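Local coordinates for regulator of G-protein signaling 16 (Mus musculus, PDB 3C7L), which speeds GTP hydrolysis by G protein alpha subunits, driving them into the inactive GDP-bound state and so shortening receptor signals, including those carried by transducin in phototransduction, at residues T115-L118 / M119-S123; F38-E42 / F43-N47; E20-D23 / L24-N27; F108-A111 / Q112-R116; I88-E91 / T92-L95. All coordinates share one frame; numbering follows the deposited sequence.

Interaction 1: residues T115-L118 / M119-S123; sequences TRTL and MEKDS
Arg116 and Glu120, one helical turn apart, meet in a bidentate salt bridge in which the guanidinium presents its NE side. NE reaches Glu120 OE1 at 2.9 Å and NH2 reaches Glu120 OE2 at 3.1 Å, one nitrogen to each oxygen. OE1 lies in the guanidinium plane, but both nitrogens come at the carboxylate from above its own plane, and the two flat groups stand 56° apart. Both side chains leave the backbone with CG anti to N (chi1 180° for Arg116, -164° for Glu120) and run on extended, which brings their ends together beside the helix. NH1 turns to a second acid, Asp23, so this arginine ties helix 109-128 to helix 22-25. With an alanine in place of Arg116, Glu120 and Asp23 would probably both lose their charged mate, and the tie between the two helices would weaken.

Arg116 and Glu120 both belong to helix 109-128 of the RGS domain, an all-helical fold. Beneath the bridge Glu120 N donates to Arg116 O at 2.7 Å, in a nearly straight bond. One residue on, Lys121 N donates to Thr117 O, and Thr117 CG2 touches Lys121 CG at 3.8 Å. The helix then widens into a pi-type turn over 119-123. Met119 faces inward: its chain bends at chi3, which swings CE back to 3.7 Å from Thr115 O, while Asn47, Phe22 and Phe35 touch the side chain. Asp122 sets its CB 3.6 Å from Leu118 O, and its carboxylate pairs with Arg126.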
# COMPACT_ATOMS: atom_id res chain seq x y z
N THR A 115 0.43 4.73 -4.96
CA THR A 115 0.87 4.62 -3.58
C THR A 115 2.20 3.88 -3.51
O THR A 115 3.07 4.21 -2.69
CB THR A 115 -0.19 3.90 -2.72
OG1 THR A 115 -1.41 4.64 -2.77
CG2 THR A 115 0.27 3.81 -1.26
N ARG A 116 2.38 2.89 -4.38
CA ARG A 116 3.63 2.14 -4.42
C ARG A 116 4.78 3.09 -4.77
O ARG A 116 5.85 3.06 -4.15
CB ARG A 116 3.57 1.04 -5.48
CG ARG A 116 4.86 0.24 -5.57
CD ARG A 116 4.94 -0.61 -6.84
NE ARG A 116 6.27 -1.22 -6.94
CZ ARG A 116 6.54 -2.50 -6.72
NH1 ARG A 116 5.58 -3.36 -6.39
NH2 ARG A 116 7.79 -2.92 -6.80
N THR A 117 4.56 3.95 -5.76
CA THR A 117 5.58 4.90 -6.19
C THR A 117 5.87 5.91 -5.09
O THR A 117 7.01 6.37 -4.94
CB THR A 117 5.15 5.63 -7.47
OG1 THR A 117 5.01 4.67 -8.53
CG2 THR A 117 6.19 6.66 -7.88
N LEU A 118 4.85 6.26 -4.31
CA LEU A 118 5.01 7.20 -3.21
C LEU A 118 6.08 6.63 -2.28
O LEU A 118 6.88 7.37 -1.70
CB LEU A 118 3.68 7.34 -2.47
CG LEU A 118 3.17 8.71 -2.01
CD1 LEU A 118 3.24 9.74 -3.13
CD2 LEU A 118 1.73 8.55 -1.54
N MET A 119 6.11 5.31 -2.13
CA MET A 119 7.09 4.65 -1.28
C MET A 119 8.39 4.33 -2.02
O MET A 119 9.48 4.77 -1.63
CB MET A 119 6.52 3.34 -0.70
CG MET A 119 5.33 3.50 0.23
SD MET A 119 4.72 1.93 0.92
CE MET A 119 3.65 1.38 -0.38
N GLU A 120 8.27 3.57 -3.10
CA GLU A 120 9.41 3.12 -3.90
C GLU A 120 10.36 4.22 -4.36
O GLU A 120 11.56 4.00 -4.43
CB GLU A 120 8.90 2.32 -5.10
CG GLU A 120 9.95 1.49 -5.81
CD GLU A 120 9.34 0.46 -6.75
OE1 GLU A 120 8.33 0.79 -7.41
OE2 GLU A 120 9.87 -0.67 -6.85
N LYS A 121 9.84 5.40 -4.66
CA LYS A 121 10.70 6.47 -5.13
C LYS A 121 11.09 7.52 -4.08
O LYS A 121 11.71 8.52 -4.42
CB LYS A 121 10.06 7.17 -6.33
CG LYS A 121 9.91 6.28 -7.56
CD LYS A 121 11.25 5.71 -8.01
CE LYS A 121 11.10 4.88 -9.27
NZ LYS A 121 12.40 4.29 -9.71
N ASP A 122 10.73 7.28 -2.82
CA ASP A 122 11.06 8.25 -1.78
C ASP A 122 11.42 7.64 -0.42
O ASP A 122 12.59 7.62 -0.02
CB ASP A 122 9.91 9.24 -1.60
CG ASP A 122 10.13 10.16 -0.42
OD1 ASP A 122 11.26 10.65 -0.25
OD2 ASP A 122 9.16 10.40 0.33
N SER A 123 10.41 7.15 0.30
CA SER A 123 10.63 6.58 1.63
C SER A 123 11.39 5.26 1.63
O SER A 123 12.10 4.96 2.58
CB SER A 123 9.30 6.43 2.37
OG SER A 123 8.35 5.70 1.62

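Interaction 2: residues F38-E42 / F43-N47; sequences FLKTE and FSEEN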
# COMPACT_ATOMS: atom_id res chain seq x y z
N PHE A 38 9.47 2.67 10.24
CA PHE A 38 10.15 3.82 9.64
C PHE A 38 9.10 4.79 9.11
O PHE A 38 9.19 6.00 9.34
CB PHE A 38 11.06 3.35 8.50
CG PHE A 38 11.79 4.48 7.81
CD1 PHE A 38 12.91 5.06 8.41
CD2 PHE A 38 11.36 4.96 6.58
CE1 PHE A 38 13.59 6.11 7.78
CE2 PHE A 38 12.03 6.01 5.94
CZ PHE A 38 13.14 6.58 6.54
N LEU A 39 8.10 4.26 8.41
CA LEU A 39 7.03 5.07 7.84
C LEU A 39 6.16 5.75 8.91
O LEU A 39 5.76 6.90 8.75
CB LEU A 39 6.14 4.21 6.94
CG LEU A 39 6.82 3.66 5.69
CD1 LEU A 39 5.83 2.87 4.84
CD2 LEU A 39 7.41 4.80 4.88
N LYS A 40 5.88 5.04 9.99
CA LYS A 40 5.05 5.58 11.06
C LYS A 40 5.66 6.83 11.70
O LYS A 40 4.94 7.75 12.08
CB LYS A 40 4.83 4.50 12.14
CG LYS A 40 3.78 4.86 13.16
CD LYS A 40 3.46 3.67 14.06
CE LYS A 40 2.29 3.97 15.01
NZ LYS A 40 1.89 2.78 15.80
N THR A 41 6.98 6.87 11.81
CA THR A 41 7.62 8.03 12.41
C THR A 41 7.47 9.28 11.55
O THR A 41 7.66 10.40 12.03
CB THR A 41 9.11 7.78 12.70
OG1 THR A 41 9.83 7.68 11.47
CG2 THR A 41 9.29 6.50 13.51
N GLU A 42 7.15 9.11 10.27
CA GLU A 42 6.94 10.27 9.40
C GLU A 42 5.52 10.31 8.85
O GLU A 42 5.26 10.90 7.80
CB GLU A 42 7.97 10.33 8.27
CG GLU A 42 8.19 9.07 7.49
CD GLU A 42 9.25 9.27 6.41
OE1 GLU A 42 8.92 9.14 5.22
OE2 GLU A 42 10.41 9.57 6.76
N PHE A 43 4.62 9.68 9.60
CA PHE A 43 3.20 9.64 9.28
C PHE A 43 2.80 9.24 7.86
O PHE A 43 1.95 9.89 7.25
CB PHE A 43 2.56 10.99 9.62
CG PHE A 43 2.74 11.39 11.06
CD1 PHE A 43 3.91 12.02 11.49
CD2 PHE A 43 1.75 11.12 12.00
CE1 PHE A 43 4.09 12.36 12.82
CE2 PHE A 43 1.93 11.46 13.34
CZ PHE A 43 3.10 12.08 13.75
N SER A 44 3.40 8.17 7.34
CA SER A 44 3.03 7.70 6.00
C SER A 44 2.85 6.19 5.94
O SER A 44 2.83 5.61 4.85
CB SER A 44 4.06 8.15 4.95
OG SER A 44 5.32 7.52 5.13
N GLU A 45 2.71 5.55 7.10
CA GLU A 45 2.54 4.10 7.14
C GLU A 45 1.26 3.63 6.44
O GLU A 45 1.14 2.46 6.08
CB GLU A 45 2.54 3.57 8.59
CG GLU A 45 1.23 3.76 9.34
CD GLU A 45 1.11 5.11 10.01
OE1 GLU A 45 1.92 6.01 9.69
OE2 GLU A 45 0.20 5.28 10.85
N GLU A 46 0.31 4.55 6.25
CA GLU A 46 -0.94 4.21 5.57
C GLU A 46 -0.66 3.74 4.15
O GLU A 46 -1.43 2.97 3.59
CB GLU A 46 -1.88 5.42 5.53
CG GLU A 46 -1.38 6.57 4.68
CD GLU A 46 -0.62 7.61 5.48
OE1 GLU A 46 -0.07 7.27 6.55
OE2 GLU A 46 -0.57 8.78 5.03
N ASN A 47 0.42 4.22 3.55
CA ASN A 47 0.77 3.82 2.18
C ASN A 47 1.04 2.32 2.14
O ASN A 47 0.59 1.61 1.23
CB ASN A 47 2.00 4.57 1.68
CG ASN A 47 1.73 6.05 1.47
OD1 ASN A 47 0.61 6.45 1.15
ND2 ASN A 47 2.77 6.88 1.64
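Leu39 and Ser44 face each other across a Schellman motif that ends helix 29-40 and leads into helix 45-57 of the RGS domain. Phe43, with positive phi (50°), is its C-prime residue. Ser44 N donates to Leu39 O at 3.0 Å and Phe43 N to Lys40 O at 3.2 Å, the latter closing a type I turn from Lys40 to Phe43. Leu39 O also takes a bond from Glu42 N, and its two donors arrive from opposite faces of the carbonyl plane.

The side chains divide between the inner and outer sides of the turn. Leu39 points its CB at the chain leaving the turn, 3.6 Å from Glu45 CA, and turns the CD2 methyl to Ser44 OG at 3.4 Å; this leucine is buried, and behind it lies Ser123 of helix 109-128. Phe43 sets its CB away from the turn, yet with CG beside the backbone N the ring lies with Lys40 O over one face. Glu42 carries CG between its backbone N and carbonyl carbon (chi1 48°) and then runs out extended to a salt bridge with Arg126, passing Ser44 OG on the way.

Lys40 and Glu45 are set obliquely. Their opposite charges do not meet, Lys40 NZ and Glu45 OE2 being 5.8 Å apart, and any attraction between them is probably mild. The glutamate instead bends at chi2 (-86°), which doubles its carboxylate back over the end of the helix and lays OE1 3.4 Å from Lys40 CA.

Interaction 3: residues E20-D23 / L24-N27; sequences ESFD and LLLN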
# COMPACT_ATOMS: atom_id res chain seq x y z
N GLU A 20 17.39 -5.31 -3.41
CA GLU A 20 17.41 -5.73 -4.81
C GLU A 20 16.03 -5.51 -5.42
O GLU A 20 15.90 -5.28 -6.62
CB GLU A 20 17.75 -7.22 -4.94
CG GLU A 20 19.16 -7.62 -4.57
CD GLU A 20 19.41 -9.09 -4.85
OE1 GLU A 20 18.52 -9.91 -4.55
OE2 GLU A 20 20.50 -9.43 -5.36
N SER A 21 15.00 -5.58 -4.58
CA SER A 21 13.62 -5.41 -5.04
C SER A 21 12.66 -4.99 -3.94
O SER A 21 12.61 -5.61 -2.89
CB SER A 21 13.12 -6.72 -5.66
OG SER A 21 11.72 -6.66 -5.89
N PHE A 22 11.88 -3.95 -4.20
CA PHE A 22 10.90 -3.48 -3.23
C PHE A 22 9.89 -4.61 -2.96
O PHE A 22 9.35 -4.74 -1.86
CB PHE A 22 10.20 -2.23 -3.78
CG PHE A 22 9.31 -1.54 -2.78
CD1 PHE A 22 9.67 -1.46 -1.44
CD2 PHE A 22 8.12 -0.94 -3.19
CE1 PHE A 22 8.86 -0.80 -0.51
CE2 PHE A 22 7.30 -0.28 -2.27
CZ PHE A 22 7.67 -0.21 -0.93
N ASP A 23 9.64 -5.44 -3.97
CA ASP A 23 8.72 -6.55 -3.83
C ASP A 23 9.23 -7.60 -2.84
O ASP A 23 8.44 -8.22 -2.13
CB ASP A 23 8.46 -7.19 -5.20
CG ASP A 23 7.74 -6.25 -6.14
OD1 ASP A 23 6.53 -6.01 -5.94
OD2 ASP A 23 8.39 -5.73 -7.07
N LEU A 24 10.55 -7.79 -2.79
CA LEU A 24 11.12 -8.75 -1.85
C LEU A 24 11.02 -8.19 -0.43
O LEU A 24 10.77 -8.93 0.52
CB LEU A 24 12.58 -9.05 -2.20
CG LEU A 24 12.81 -9.87 -3.48
CD1 LEU A 24 14.28 -10.25 -3.59
CD2 LEU A 24 11.94 -11.11 -3.46
N LEU A 25 11.22 -6.89 -0.28
CA LEU A 25 11.11 -6.27 1.03
C LEU A 25 9.68 -6.45 1.56
O LEU A 25 9.48 -6.82 2.72
CB LEU A 25 11.43 -4.77 0.96
CG LEU A 25 11.19 -3.95 2.23
CD1 LEU A 25 12.09 -4.45 3.35
CD2 LEU A 25 11.48 -2.48 1.95
N LEU A 26 8.71 -6.21 0.69
CA LEU A 26 7.29 -6.32 1.04
C LEU A 26 6.78 -7.73 1.33
O LEU A 26 5.66 -7.91 1.80
CB LEU A 26 6.45 -5.69 -0.08
CG LEU A 26 6.75 -4.20 -0.29
CD1 LEU A 26 6.10 -3.70 -1.56
CD2 LEU A 26 6.26 -3.41 0.92
N ASN A 27 7.61 -8.73 1.04
CA ASN A 27 7.24 -10.13 1.29
C ASN A 27 8.02 -10.66 2.49
O ASN A 27 7.95 -11.84 2.82
CB ASN A 27 7.55 -10.98 0.05
CG ASN A 27 7.10 -12.43 0.20
OD1 ASN A 27 7.56 -13.31 -0.52
ND2 ASN A 27 6.18 -12.67 1.14
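Ser21 O and Phe22 O receive the i+4 bonds of this short helix, from Leu25 N at 3.2 Å and Leu26 N at 3.0 Å, the first of them in the plane of its carbonyl.

Phe22 and Leu26, four residues apart, make the main side-chain contact. Leu26 CD1 sits over the middle of the Phe22 ring in a CH-pi contact, 3.7 Å from the centroid and only 12° off the ring normal. The second methyl, CD2, lies nearer the rim, against CE1 and CZ of the same ring. Leu25 takes a different approach: its CD2 lies in the ring plane, at the edge, 4.0 Å from Phe22 CE1. The ring is therefore met on a face by one leucine and on an edge by its neighbour. Phe22 reaches them because CG stands anti to the backbone N (chi1 -171°), which brings the end of the side chain back toward Leu25 and Leu26. Beyond the two segments, Met119 and Tyr124 of helix 109-128 also pack on this ring, while Leu26 rests on Leu48 and Trp51 of helix 45-57.

On the more exposed side, Ser21 CB touches Leu24 CG at 3.8 Å. Asp23, the partner of Arg116, is exposed as well.

Ser21 occupies the N-cap position, its OG accepting a weak bond from Asp23 N at 3.1 Å. A serine cap followed at once by an inward-facing phenylalanine starts helix 22-25 and seats this single-turn helix of the RGS domain against helices 45-57 and 109-128.

Interaction 4: residues F108-A111 / Q112-R116; sequences FDVA and QGKTR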
# COMPACT_ATOMS: atom_id res chain seq x y z
N PHE A 108 -8.60 -1.25 -7.57
CA PHE A 108 -7.58 -0.43 -6.91
C PHE A 108 -6.21 -0.35 -7.59
O PHE A 108 -5.29 0.26 -7.04
CB PHE A 108 -7.39 -0.95 -5.48
CG PHE A 108 -8.65 -0.95 -4.66
CD1 PHE A 108 -9.23 0.24 -4.25
CD2 PHE A 108 -9.25 -2.15 -4.29
CE1 PHE A 108 -10.38 0.24 -3.47
CE2 PHE A 108 -10.41 -2.17 -3.52
CZ PHE A 108 -10.97 -0.97 -3.11
N ASP A 109 -6.06 -0.96 -8.76
CA ASP A 109 -4.77 -0.96 -9.46
C ASP A 109 -4.06 0.39 -9.59
O ASP A 109 -2.88 0.51 -9.24
CB ASP A 109 -4.94 -1.57 -10.86
CG ASP A 109 -4.94 -3.08 -10.83
OD1 ASP A 109 -5.33 -3.67 -9.79
OD2 ASP A 109 -4.56 -3.69 -11.85
N VAL A 110 -4.75 1.40 -10.10
CA VAL A 110 -4.10 2.69 -10.27
C VAL A 110 -3.71 3.30 -8.92
O VAL A 110 -2.61 3.81 -8.77
CB VAL A 110 -5.01 3.67 -11.05
CG1 VAL A 110 -4.29 4.98 -11.27
CG2 VAL A 110 -5.37 3.05 -12.40
N ALA A 111 -4.61 3.22 -7.94
CA ALA A 111 -4.34 3.75 -6.61
C ALA A 111 -3.15 3.04 -5.97
O ALA A 111 -2.27 3.68 -5.40
CB ALA A 111 -5.56 3.61 -5.72
N GLN A 112 -3.12 1.71 -6.07
CA GLN A 112 -2.04 0.93 -5.48
C GLN A 112 -0.70 1.28 -6.13
O GLN A 112 0.32 1.39 -5.44
CB GLN A 112 -2.33 -0.58 -5.62
CG GLN A 112 -1.18 -1.48 -5.15
CD GLN A 112 -1.56 -2.96 -5.11
OE1 GLN A 112 -2.45 -3.41 -5.83
NE2 GLN A 112 -0.88 -3.72 -4.25
N GLY A 113 -0.71 1.46 -7.45
CA GLY A 113 0.50 1.82 -8.17
C GLY A 113 1.02 3.20 -7.80
O GLY A 113 2.24 3.40 -7.69
N LYS A 114 0.12 4.16 -7.63
CA LYS A 114 0.52 5.51 -7.26
C LYS A 114 1.10 5.47 -5.85
O LYS A 114 2.12 6.10 -5.56
CB LYS A 114 -0.67 6.47 -7.29
CG LYS A 114 -1.31 6.68 -8.64
CD LYS A 114 -0.37 7.35 -9.63
CE LYS A 114 -1.07 7.65 -10.94
NZ LYS A 114 -0.16 8.30 -11.92
N THR A 115 0.43 4.73 -4.96
CA THR A 115 0.87 4.62 -3.58
C THR A 115 2.20 3.88 -3.51
O THR A 115 3.07 4.21 -2.69
CB THR A 115 -0.19 3.90 -2.72
OG1 THR A 115 -1.41 4.64 -2.77
CG2 THR A 115 0.27 3.81 -1.26
N ARG A 116 2.38 2.89 -4.38
CA ARG A 116 3.63 2.14 -4.42
C ARG A 116 4.78 3.09 -4.77
O ARG A 116 5.85 3.06 -4.15
CB ARG A 116 3.57 1.04 -5.48
CG ARG A 116 4.86 0.24 -5.57
CD ARG A 116 4.94 -0.61 -6.84
NE ARG A 116 6.27 -1.22 -6.94
CZ ARG A 116 6.54 -2.50 -6.72
NH1 ARG A 116 5.58 -3.36 -6.39
NH2 ARG A 116 7.79 -2.92 -6.80
O HOH W 1 -4.83 -3.52 -7.06
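Gln112 N donates to Phe108 O at 2.8 Å, a nearly straight bond that opens the regular i+4 ladder of helix 109-128. Further along, Ala111 O is gripped twice by one residue: Thr115 N and Thr115 OG1 both donate to it at 2.9 Å, from opposite faces of the carbonyl plane. The threonine hydroxyl, held beside its own backbone N (chi1 -59°), is thus turned back onto the previous turn, and a buried polar atom finds its partner inside the helix.

A water joins the side chains of Asp109 and Gln112. It donates to Asp109 OD1 at 2.8 Å and to Gln112 OE1 at 2.7 Å, supplying the protons that two acceptor oxygens need in order to be joined. Each has a further partner: Asp109 OD1 pairs with Lys58, and Gln112 NE2 donates to Glu55, so the amide uses both its ends.

Packing is lighter. Val110 and Lys114 run side by side in the same direction, CG1 to CE 4.2 Å, and Lys114 CG lies against Val110 O. Val110 and Ala111 in turn pack on Thr92 of helix 90-101, and the Phe108 ring meets Phe57 edge-to-face.

With its oxygen taking a water proton and its nitrogen giving one to a glutamate, Gln112 is probably fixed in its amide orientation; the aspartate, facing a lysine, is likely to stay ionised.

Interaction 5: residues I88-E91 / T92-L95; sequences IDHE and TREL
Asp89 caps the N-terminus of helix 90-101, in the RGS domain, by receiving two bonds from Thr92. The backbone N of Thr92 reaches Asp89 OD1 at 2.6 Å, nearly along the C-O axis, and Thr92 OG1 donates to the same oxygen at 2.8 Å from the syn side, 35° out of the carboxylate plane. The aspartate can turn back to this point because CG lies between its own N and carbonyl carbon (chi1 58°), while Thr92 keeps OG1 beside its backbone N. A valine in place of Thr92 would lack the hydroxyl and would probably leave Asp89 OD1 with the backbone N alone of these two donors, its carboxylate less firmly fixed.

Backbone bonds carry the first turn onward: Arg93 N to Asp89 O, Glu94 N to His90 O at 2.8 Å, and Leu95 N to Glu91 O.

Flat groups gather on the outer side. Glu94 CB lies over a face of the His90 ring in a CH-pi contact, 4.2 Å from the centroid, the two side chains running in the same direction. Arg93 crosses His90 at about a right angle, with ring and guanidinium planes 64° apart.

Ile88 and Thr92 also lie close on the inner side, though their modelled spacing is too tight to trust; both face helix 109-128, Ile88 on Lys114 and Thr115, Thr92 on Val110.

Arg93 bends at chi3, and this folds its guanidinium back over the start of the helix, with His90 CA over one face near the rim and NH2 3.8 Å from that carbon.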
# COMPACT_ATOMS: atom_id res chain seq x y z
N ILE A 88 -3.37 10.52 -2.93
CA ILE A 88 -3.68 10.27 -4.33
C ILE A 88 -4.41 11.49 -4.89
O ILE A 88 -5.09 12.19 -4.15
CB ILE A 88 -4.60 9.03 -4.44
CG1 ILE A 88 -3.81 7.76 -4.14
CG2 ILE A 88 -5.26 8.98 -5.79
CD1 ILE A 88 -2.57 7.61 -4.97
N ASP A 89 -4.27 11.76 -6.19
CA ASP A 89 -4.96 12.91 -6.77
C ASP A 89 -6.44 12.61 -6.95
O ASP A 89 -6.87 11.46 -6.82
CB ASP A 89 -4.33 13.33 -8.11
CG ASP A 89 -4.34 12.22 -9.15
OD1 ASP A 89 -5.27 11.37 -9.14
OD2 ASP A 89 -3.42 12.20 -9.99
N HIS A 90 -7.24 13.64 -7.24
CA HIS A 90 -8.67 13.44 -7.42
C HIS A 90 -8.95 12.50 -8.59
O HIS A 90 -9.88 11.69 -8.54
CB HIS A 90 -9.37 14.78 -7.70
CG HIS A 90 -10.77 14.62 -8.20
ND1 HIS A 90 -11.79 14.16 -7.40
CD2 HIS A 90 -11.31 14.81 -9.43
CE1 HIS A 90 -12.90 14.07 -8.12
NE2 HIS A 90 -12.63 14.46 -9.35
N GLU A 91 -8.15 12.62 -9.64
CA GLU A 91 -8.29 11.79 -10.82
C GLU A 91 -8.37 10.32 -10.43
O GLU A 91 -9.30 9.60 -10.82
CB GLU A 91 -7.09 12.01 -11.74
CG GLU A 91 -7.25 11.38 -13.11
CD GLU A 91 -8.28 12.10 -13.95
OE1 GLU A 91 -8.02 13.27 -14.32
OE2 GLU A 91 -9.34 11.51 -14.25
N THR A 92 -7.39 9.88 -9.66
CA THR A 92 -7.31 8.49 -9.22
C THR A 92 -8.42 8.13 -8.24
O THR A 92 -8.93 7.01 -8.27
CB THR A 92 -5.94 8.20 -8.58
OG1 THR A 92 -4.91 8.61 -9.48
CG2 THR A 92 -5.79 6.71 -8.28
N ARG A 93 -8.80 9.06 -7.36
CA ARG A 93 -9.87 8.79 -6.40
C ARG A 93 -11.19 8.58 -7.14
O ARG A 93 -11.98 7.70 -6.78
CB ARG A 93 -10.05 9.95 -5.42
CG ARG A 93 -9.09 9.97 -4.25
CD ARG A 93 -9.73 10.67 -3.05
NE ARG A 93 -10.11 12.05 -3.34
CZ ARG A 93 -9.23 13.02 -3.57
NH1 ARG A 93 -7.93 12.77 -3.53
NH2 ARG A 93 -9.65 14.25 -3.83
N GLU A 94 -11.43 9.40 -8.16
CA GLU A 94 -12.65 9.34 -8.95
C GLU A 94 -12.68 8.04 -9.76
O GLU A 94 -13.72 7.40 -9.89
CB GLU A 94 -12.71 10.56 -9.89
CG GLU A 94 -13.97 10.66 -10.73
CD GLU A 94 -15.23 10.60 -9.90
OE1 GLU A 94 -15.30 11.30 -8.87
OE2 GLU A 94 -16.15 9.85 -10.27
N LEU A 95 -11.52 7.68 -10.31
CA LEU A 95 -11.38 6.45 -11.09
C LEU A 95 -11.71 5.24 -10.22
O LEU A 95 -12.45 4.35 -10.62
CB LEU A 95 -9.95 6.32 -11.62
CG LEU A 95 -9.65 5.00 -12.34
CD1 LEU A 95 -10.23 5.09 -13.73
CD2 LEU A 95 -8.16 4.74 -12.41

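How the interactions relate
Along the chain the order is interaction 3, 2, 5, 4, 1, all within the RGS domain. Interactions 4 and 1 overlap on helix 109-128, sharing Thr115 and Arg116, and have centres about 10 Å apart. The other three lie around that helix. Interaction 3 joins it through the salt bridge of Asp23 with Arg116; interaction 2 through Asn47 against Thr115 and Met119, and Leu39 against Ser123; interaction 5 through Ile88 and Thr92 against Lys114 and Ala111. Interactions 3 and 5 are on opposite sides of the chain's centre, about 26 Å between centres. Helix 109-128 thus links distant helix starts and a helix end into one GTPase-activating domain.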